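Local coordinates for hypothetical protein TTHA1013 (Thermus thermophilus, PDB 1WV8) that is of unknown function, though it belongs to the DUF1902 family, grouped in one clan with the Met repressor-like proteins, at residues A19-D22 against D23-G26. Sequence-based numbering, arbitrary orientation.
Sequences AESD and DVPG
Ser21 reaches forward across the bend that follows strand 16-20 and meets the backbone of Asp23 and Val24. Its CB lies beside Val24, 3.9 Å from Val24 CB. One bond further out, OG is anti to the backbone N of Ser21 (chi1 -176°) and beside the carbonyl carbon, which carries it forward over the turn. There it accepts two amides: Asp23 N at 3.1 Å from Ser21 OG, with an N-H...O angle of 141°, and Val24 N at the same 3.1 Å from Ser21 OG but more bent, a weak bond. The Asp23 bond makes this an ST turn. The hydroxyl also hydrogen-bonds to the Lys5 carbonyl on strand 3-11, while Val24 CG2 packs 3.6 Å from Ser21 OG. With the hydroxyl gone, as in an alanine here, the amides of Asp23 and Val24 and the carbonyl of Lys5 would probably lose their shared partner, and the bend would be held less firmly. Asp23 OD2 hydrogen-bonds to the backbone N of Lys5. Val24 is buried against Val45 of helix 34-51. Both of these side-chain hydrogen bonds to strand 3-11, from Ser21 and Asp23, run to Lys5, one to its carbonyl and one to its amide. Since a carbonyl can only accept, the Ser21 hydroxyl must donate its proton to Lys5 while its oxygen accepts the two amides, as the chain leaves strand 16-20 for the loop that leads to strand 30-31.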
ATOM      1  N   ALA A  19     -11.228   1.500  -2.326  1.00 30.62           N
ATOM      2  CA  ALA A  19     -10.275   2.258  -3.125  1.00 30.47           C
ATOM      3  C   ALA A  19     -10.669   3.720  -3.284  1.00 39.64           C
ATOM      4  O   ALA A  19     -11.839   4.053  -3.469  1.00 44.13           O
ATOM      5  CB  ALA A  19     -10.126   1.608  -4.485  1.00 33.75           C
ATOM      6  N   GLU A  20      -9.670   4.589  -3.219  1.00 34.06           N
ATOM      7  CA  GLU A  20      -9.875   6.021  -3.369  1.00 34.51           C
ATOM      8  C   GLU A  20      -8.679   6.604  -4.114  1.00 39.90           C
ATOM      9  O   GLU A  20      -7.539   6.355  -3.742  1.00 33.89           O
ATOM     10  CB  GLU A  20      -9.993   6.679  -1.988  1.00 42.39           C
ATOM     11  CG  GLU A  20     -10.115   8.192  -2.005  1.00 46.04           C
ATOM     12  CD  GLU A  20     -11.310   8.669  -2.814  1.00 63.48           C
ATOM     13  OE1 GLU A  20     -12.265   7.877  -2.989  1.00 58.32           O
ATOM     14  OE2 GLU A  20     -11.289   9.835  -3.271  1.00 55.33           O
ATOM     15  N   SER A  21      -8.922   7.385  -5.157  1.00 33.69           N
ATOM     16  CA  SER A  21      -7.802   7.959  -5.884  1.00 37.05           C
ATOM     17  C   SER A  21      -8.051   9.327  -6.490  1.00 41.79           C
ATOM     18  O   SER A  21      -9.061   9.557  -7.138  1.00 44.75           O
ATOM     19  CB  SER A  21      -7.354   7.014  -6.994  1.00 45.36           C
ATOM     20  OG  SER A  21      -6.211   7.534  -7.650  1.00 40.34           O
ATOM     21  N   ASP A  22      -7.099  10.227  -6.289  1.00 49.37           N
ATOM     22  CA  ASP A  22      -7.180  11.574  -6.830  1.00 58.76           C
ATOM     23  C   ASP A  22      -6.550  11.585  -8.230  1.00 62.66           C
ATOM     24  O   ASP A  22      -6.707  12.551  -8.984  1.00 70.06           O
ATOM     25  CB  ASP A  22      -6.433  12.550  -5.918  1.00 71.26           C
ATOM     26  CG  ASP A  22      -6.823  13.992  -6.164  1.00 85.42           C
ATOM     27  OD1 ASP A  22      -7.999  14.335  -5.919  1.00 92.33           O
ATOM     28  OD2 ASP A  22      -5.958  14.779  -6.603  1.00 94.84           O
ATOM     29  N   ASP A  23      -5.839  10.511  -8.573  1.00 57.19           N
ATOM     30  CA  ASP A  23      -5.193  10.395  -9.880  1.00 54.32           C
ATOM     31  C   ASP A  23      -6.043   9.589 -10.868  1.00 49.77           C
ATOM     32  O   ASP A  23      -5.842   9.671 -12.074  1.00 52.99           O
ATOM     33  CB  ASP A  23      -3.806   9.729  -9.758  1.00 54.49           C
ATOM     34  CG  ASP A  23      -2.809  10.559  -8.950  1.00 60.87           C
ATOM     35  OD1 ASP A  23      -2.871  11.802  -9.008  1.00 63.52           O
ATOM     36  OD2 ASP A  23      -1.942   9.964  -8.271  1.00 64.27           O
ATOM     37  N   VAL A  24      -6.992   8.811 -10.354  1.00 50.05           N
ATOM     38  CA  VAL A  24      -7.851   7.985 -11.197  1.00 48.50           C
ATOM     39  C   VAL A  24      -9.318   8.411 -11.093  1.00 57.86           C
ATOM     40  O   VAL A  24      -9.924   8.329 -10.026  1.00 61.17           O
ATOM     41  CB  VAL A  24      -7.720   6.501 -10.802  1.00 45.31           C
ATOM     42  CG1 VAL A  24      -8.569   5.642 -11.700  1.00 44.94           C
ATOM     43  CG2 VAL A  24      -6.269   6.074 -10.889  1.00 50.09           C
ATOM     44  N   PRO A  25      -9.906   8.867 -12.214  1.00 66.38           N
ATOM     45  CA  PRO A  25     -11.299   9.323 -12.303  1.00 66.70           C
ATOM     46  C   PRO A  25     -12.353   8.248 -12.099  1.00 65.14           C
ATOM     47  O   PRO A  25     -12.172   7.098 -12.502  1.00 65.88           O
ATOM     48  CB  PRO A  25     -11.380   9.921 -13.709  1.00 76.16           C
ATOM     49  CG  PRO A  25      -9.961  10.314 -14.010  1.00 78.61           C
ATOM     50  CD  PRO A  25      -9.205   9.125 -13.482  1.00 75.11           C
ATOM     51  N   GLY A  26     -13.463   8.646 -11.482  1.00 59.01           N
ATOM     52  CA  GLY A  26     -14.567   7.736 -11.243  1.00 55.86           C
ATOM     53  C   GLY A  26     -14.192   6.389 -10.664  1.00 56.79           C
ATOM     54  O   GLY A  26     -14.782   5.373 -11.035  1.00 58.39           O
TER